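Local coordinates for cell cycle regulatory protein GcrA (Caulobacter crescentus, PDB 5YIU) that activates transcription as a regulator of the cell cycle, its DNA-binding domain probably reading DNA through a helix-turn-helix, at residues S26-A29 against K30-G34; N38-I41 against G42-R46. All blocks are in the same frame, centred on the assembly; numbering follows the deposited sequence.

Contact 1: S26-A29 against K30-G34; sequences SQIA and KQLGG
I28 and L32 sit one turn apart on the same flank of helix 25-32, probably the first helix of the helix-turn-helix, and their side chains extend in much the same direction. The touch is between methyl groups: CG2 of I28 meets CD1 of L32 at 3.7 Å. With CG1 of I28 beside the backbone N (chi1 -66°), CG2 is left anti to that nitrogen and comes alongside the leucine. L32 also leans back over the turn before it, and its CG comes to 3.3 Å from I28 O. That same oxygen takes the amide of L32 in a bond of 2.9 Å from L32 N to I28 O, nearly straight with an N-H...O angle of 163°. A serine at L32 would probably leave I28 CG2 without its methyl neighbour and open a gap beside it.

Around the helix from this apolar row, Q31 repeats the pattern with a polar residue: its CG rests 3.4 Å from Q27 O, the carbonyl that accepts Q31 N, while the rest of the chain runs on extended. The helix stops at G33, where the turn begins, though its amide still reaches back to A29, with G33 N to A29 O at 2.9 Å. Its phi is positive, and any side chain at this backbone shape would collide with L32 O, so glycine fits here.

The carbonyls at this end, L32 O and G33 O, are both taken by the guanidinium of R11 from helix 9-21. I28 packs on L18 of that helix and L32 on T14, while I28 and A29 also meet V40 of helix 37-47.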
ATOM      1  N   SER A  26      -6.289  -5.796   0.606  1.00 11.00           N
ATOM      2  CA  SER A  26      -5.768  -7.099   0.193  0.64 11.93           C
ATOM      3  C   SER A  26      -5.280  -7.069  -1.243  1.00 10.78           C
ATOM      4  O   SER A  26      -4.179  -7.520  -1.542  1.00 12.65           O
ATOM      5  CB  SER A  26      -6.841  -8.177   0.335  0.64 15.92           C
ATOM      6  OG  SER A  26      -6.838  -8.711   1.641  0.64 16.98           O
ATOM      7  N   GLN A  27      -6.117  -6.540  -2.131  1.00 11.87           N
ATOM      8  CA  GLN A  27      -5.771  -6.487  -3.547  1.00 11.52           C
ATOM      9  C   GLN A  27      -4.565  -5.599  -3.763  1.00 10.73           C
ATOM     10  O   GLN A  27      -3.673  -5.925  -4.538  1.00 12.21           O
ATOM     11  CB  GLN A  27      -6.941  -5.928  -4.356  1.00 13.15           C
ATOM     12  CG  GLN A  27      -8.118  -6.863  -4.529  1.00 19.90           C
ATOM     13  CD  GLN A  27      -9.287  -6.201  -5.258  1.00 29.46           C
ATOM     14  OE1 GLN A  27      -9.951  -5.302  -4.721  1.00 21.15           O
ATOM     15  NE2 GLN A  27      -9.539  -6.640  -6.488  1.00 28.40           N
ATOM     16  N   ILE A  28      -4.544  -4.465  -3.075  1.00  8.96           N
ATOM     17  CA  ILE A  28      -3.425  -3.539  -3.210  1.00  9.27           C
ATOM     18  C   ILE A  28      -2.120  -4.159  -2.713  1.00  9.24           C
ATOM     19  O   ILE A  28      -1.083  -4.026  -3.355  1.00  9.01           O
ATOM     20  CB  ILE A  28      -3.719  -2.217  -2.475  1.00  8.59           C
ATOM     21  CG1 ILE A  28      -4.882  -1.491  -3.166  1.00  9.59           C
ATOM     22  CG2 ILE A  28      -2.474  -1.343  -2.413  1.00  9.48           C
ATOM     23  CD1 ILE A  28      -5.372  -0.281  -2.436  1.00 10.41           C
ATOM     24  N   ALA A  29      -2.179  -4.853  -1.579  1.00  9.25           N
ATOM     25  CA  ALA A  29      -1.000  -5.541  -1.064  1.00 10.96           C
ATOM     26  C   ALA A  29      -0.478  -6.548  -2.086  1.00  9.85           C
ATOM     27  O   ALA A  29       0.736  -6.657  -2.307  1.00 10.95           O
ATOM     28  CB  ALA A  29      -1.314  -6.229   0.249  1.00 10.86           C
ATOM     29  N   LYS A  30      -1.403  -7.279  -2.706  1.00 10.95           N
ATOM     30  CA  LYS A  30      -1.036  -8.295  -3.687  1.00 14.73           C
ATOM     31  C   LYS A  30      -0.347  -7.654  -4.890  1.00 13.38           C
ATOM     32  O   LYS A  30       0.660  -8.160  -5.385  1.00 16.09           O
ATOM     33  CB  LYS A  30      -2.278  -9.069  -4.134  1.00 17.30           C
ATOM     34  CG  LYS A  30      -1.995 -10.369  -4.868  1.00 24.13           C
ATOM     35  CD  LYS A  30      -2.189 -10.220  -6.365  1.00 44.61           C
ATOM     36  CE  LYS A  30      -2.003 -11.552  -7.080  1.00 55.82           C
ATOM     37  NZ  LYS A  30      -2.169 -11.415  -8.554  1.00 54.38           N
ATOM     38  N   GLN A  31      -0.880  -6.533  -5.356  1.00 11.91           N
ATOM     39  CA  GLN A  31      -0.290  -5.862  -6.513  1.00 12.69           C
ATOM     40  C   GLN A  31       1.052  -5.184  -6.214  1.00 13.07           C
ATOM     41  O   GLN A  31       1.956  -5.200  -7.039  1.00 14.95           O
ATOM     42  CB  GLN A  31      -1.288  -4.882  -7.130  1.00 13.54           C
ATOM     43  CG  GLN A  31      -2.523  -5.586  -7.675  1.00 17.46           C
ATOM     44  CD  GLN A  31      -3.419  -4.682  -8.492  1.00 26.86           C
ATOM     45  OE1 GLN A  31      -2.961  -3.716  -9.107  1.00 22.79           O
ATOM     46  NE2 GLN A  31      -4.711  -4.992  -8.501  1.00 25.06           N
ATOM     47  N   LEU A  32       1.198  -4.601  -5.030  1.00 11.18           N
ATOM     48  CA  LEU A  32       2.464  -3.988  -4.647  1.00 11.80           C
ATOM     49  C   LEU A  32       3.545  -5.038  -4.438  1.00 11.95           C
ATOM     50  O   LEU A  32       4.686  -4.866  -4.869  1.00 14.26           O
ATOM     51  CB  LEU A  32       2.288  -3.194  -3.355  1.00 10.40           C
ATOM     52  CG  LEU A  32       1.482  -1.898  -3.420  1.00  8.96           C
ATOM     53  CD1 LEU A  32       1.217  -1.409  -2.009  1.00  9.89           C
ATOM     54  CD2 LEU A  32       2.244  -0.848  -4.225  1.00 13.52           C
ATOM     55  N   GLY A  33       3.178  -6.121  -3.766  1.00 11.49           N
ATOM     56  CA  GLY A  33       4.114  -7.190  -3.467  1.00 12.88           C
ATOM     57  C   GLY A  33       4.948  -6.909  -2.232  1.00  9.13           C
ATOM     58  O   GLY A  33       5.284  -5.756  -1.953  1.00 11.94           O
ATOM     59  N   GLY A  34       5.280  -7.964  -1.490  1.00 11.25           N
ATOM     60  CA  GLY A  34       6.160  -7.849  -0.341  1.00 13.02           C
ATOM     61  C   GLY A  34       5.645  -7.012   0.821  1.00 12.48           C
ATOM     62  O   GLY A  34       6.423  -6.539   1.638  1.00 12.30           O
TER

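Contact 2: N38-I41 against G42-R46; sequences NAVI and GKVHR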
ATOM      1  N   ASN A  38      -2.569  -5.468   6.282  1.00  7.52           N
ATOM      2  CA  ASN A  38      -2.598  -4.539   7.398  1.00  7.96           C
ATOM      3  C   ASN A  38      -1.593  -3.405   7.256  1.00  8.50           C
ATOM      4  O   ASN A  38      -1.857  -2.285   7.693  1.00  8.14           O
ATOM      5  CB  ASN A  38      -2.379  -5.276   8.720  1.00  9.06           C
ATOM      6  CG  ASN A  38      -3.595  -6.079   9.148  1.00  9.16           C
ATOM      7  OD1 ASN A  38      -4.641  -6.045   8.497  1.00  9.53           O
ATOM      8  ND2 ASN A  38      -3.458  -6.809  10.248  1.00 10.16           N
ATOM      9  N   ALA A  39      -0.447  -3.682   6.633  1.00  7.57           N
ATOM     10  CA  ALA A  39       0.537  -2.629   6.438  1.00  6.68           C
ATOM     11  C   ALA A  39       0.029  -1.608   5.408  1.00  7.86           C
ATOM     12  O   ALA A  39       0.256  -0.400   5.552  1.00  7.85           O
ATOM     13  CB  ALA A  39       1.883  -3.208   6.031  1.00  8.83           C
ATOM     14  N   VAL A  40      -0.688  -2.086   4.390  1.00  7.08           N
ATOM     15  CA  VAL A  40      -1.337  -1.186   3.443  1.00  7.31           C
ATOM     16  C   VAL A  40      -2.353  -0.291   4.161  1.00  7.61           C
ATOM     17  O   VAL A  40      -2.391   0.919   3.951  1.00  7.41           O
ATOM     18  CB  VAL A  40      -1.995  -1.975   2.289  1.00  6.87           C
ATOM     19  CG1 VAL A  40      -2.955  -1.097   1.508  1.00  7.53           C
ATOM     20  CG2 VAL A  40      -0.927  -2.571   1.373  1.00  8.48           C
ATOM     21  N   ILE A  41      -3.174  -0.891   5.023  1.00  7.69           N
ATOM     22  CA  ILE A  41      -4.144  -0.112   5.791  1.00  8.73           C
ATOM     23  C   ILE A  41      -3.456   0.977   6.615  1.00  7.51           C
ATOM     24  O   ILE A  41      -3.877   2.135   6.612  1.00  7.22           O
ATOM     25  CB  ILE A  41      -5.010  -1.016   6.697  1.00  7.66           C
ATOM     26  CG1 ILE A  41      -5.950  -1.860   5.826  1.00  9.60           C
ATOM     27  CG2 ILE A  41      -5.799  -0.179   7.711  1.00  9.96           C
ATOM     28  CD1 ILE A  41      -6.690  -2.974   6.576  1.00 10.56           C
ATOM     29  N   GLY A  42      -2.370   0.621   7.292  1.00  7.96           N
ATOM     30  CA  GLY A  42      -1.644   1.612   8.054  1.00  7.96           C
ATOM     31  C   GLY A  42      -1.162   2.773   7.204  1.00  7.26           C
ATOM     32  O   GLY A  42      -1.217   3.937   7.628  1.00  8.51           O
ATOM     33  N   LYS A  43      -0.653   2.469   6.014  1.00  7.44           N
ATOM     34  CA  LYS A  43      -0.177   3.515   5.115  1.00  7.61           C
ATOM     35  C   LYS A  43      -1.315   4.403   4.610  1.00  6.62           C
ATOM     36  O   LYS A  43      -1.158   5.620   4.534  1.00  8.64           O
ATOM     37  CB  LYS A  43       0.606   2.903   3.947  1.00  8.08           C
ATOM     38  CG  LYS A  43       1.220   3.914   2.994  1.00  7.17           C
ATOM     39  CD  LYS A  43       2.180   4.855   3.696  1.00  8.11           C
ATOM     40  CE  LYS A  43       2.937   5.698   2.689  1.00  8.27           C
ATOM     41  NZ  LYS A  43       3.847   6.669   3.369  1.00  9.82           N
ATOM     42  N   VAL A  44      -2.446   3.798   4.242  1.00  7.18           N
ATOM     43  CA  VAL A  44      -3.644   4.562   3.883  1.00  8.41           C
ATOM     44  C   VAL A  44      -4.008   5.531   5.007  1.00  8.73           C
ATOM     45  O   VAL A  44      -4.315   6.705   4.764  1.00 10.04           O
ATOM     46  CB  VAL A  44      -4.827   3.621   3.612  1.00  8.74           C
ATOM     47  CG1 VAL A  44      -6.135   4.396   3.547  1.00 10.08           C
ATOM     48  CG2 VAL A  44      -4.601   2.826   2.322  1.00  9.61           C
ATOM     49  N   HIS A  45      -3.946   5.041   6.235  1.00  9.41           N
ATOM     50  CA  HIS A  45      -4.179   5.888   7.385  1.00  8.77           C
ATOM     51  C   HIS A  45      -3.195   7.056   7.468  1.00 10.07           C
ATOM     52  O   HIS A  45      -3.595   8.205   7.650  1.00 11.07           O
ATOM     53  CB  HIS A  45      -4.118   5.058   8.664  1.00 12.76           C
ATOM     54  CG  HIS A  45      -4.472   5.829   9.892  1.00 16.00           C
ATOM     55  ND1 HIS A  45      -3.545   6.173  10.852  1.00 32.77           N
ATOM     56  CD2 HIS A  45      -5.656   6.336  10.312  1.00 19.51           C
ATOM     57  CE1 HIS A  45      -4.144   6.851  11.815  1.00 17.33           C
ATOM     58  NE2 HIS A  45      -5.425   6.964  11.511  1.00 25.83           N
ATOM     59  N   ARG A  46      -1.905   6.777   7.331  1.00  9.72           N
ATOM     60  CA  ARG A  46      -0.907   7.849   7.422  1.00 10.20           C
ATOM     61  C   ARG A  46      -1.009   8.873   6.287  1.00 12.12           C
ATOM     62  O   ARG A  46      -0.661  10.043   6.462  1.00 12.21           O
ATOM     63  CB  ARG A  46       0.507   7.269   7.534  1.00 11.50           C
ATOM     64  CG  ARG A  46       0.690   6.424   8.787  1.00  9.47           C
ATOM     65  CD  ARG A  46       2.140   6.155   9.117  1.00 10.64           C
ATOM     66  NE  ARG A  46       2.880   5.445   8.071  1.00  9.36           N
ATOM     67  CZ  ARG A  46       2.818   4.136   7.838  1.00  9.72           C
ATOM     68  NH1 ARG A  46       3.577   3.619   6.878  1.00  8.62           N
ATOM     69  NH2 ARG A  46       2.000   3.357   8.536  1.00  9.42           N
TER
HETATM   70  O   HOH W   1       1.841   0.632   7.626  1.00 11.81           O
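V40 and V44 stand one turn apart on helix 37-47, in a local contact between neighbouring turns of the last helix of a helix-turn-helix domain. By its place in that motif this is probably the recognition helix, the one that enters the DNA groove. The buried side is where the two valines sit. They approach loosely, V40 CG1 being 4.3 Å from V44 CG2, and both also reach L15 of helix 9-21. In V44 the CG1 branch is anti to the backbone N (chi1 167°), which puts CG2 opposite the carbonyl carbon and brings it back along the turn to 3.3 Å from V40 O. The amide of V44 is bonded to that oxygen almost straight, at 172°.

Successive turns are tied by the usual i to i+4 backbone bonds, from G42 N to N38 O through H45 N to I41 O. K43 sits over the carbonyls of A39 and V40 with its CB, then bends at chi2 (59°), which carries NZ off from residues 38-41; its side chain packs on V12 and W7.

R46 folds back along the helix until its guanidinium is about level with K43, and one face of that group lies above K43 CA, 3.9 Å from the plane and displaced to one side of the group's centre. A39 O is gripped twice, by K43 N at 3.0 Å and by a water. That water donates to A39 O at 2.8 Å and, lying in the guanidinium plane at its edge, accepts from R46 NH2 at 2.9 Å.

In the fold
Contacts 1 and 2 occupy successive helices, 25-32 and 37-47, the pair that makes up the helix-turn-helix, and the chain closes the first before it opens the second. Their centres are 12 Å apart, on opposite sides of the chain's centre, yet they touch through V40. Its CG2 lies 3.8 Å from A29 CA and 4.2 Å from L32 CD1, while its CG1 is 4.0 Å from I28 CG2. The same two helices are also joined where S26 packs on R37 and A25 on I41. Helix 9-21 backs both: W19 touches I28 of contact 1 and V44 of contact 2. W7, ahead of that helix, is likewise shared, by L32, K43 and R46.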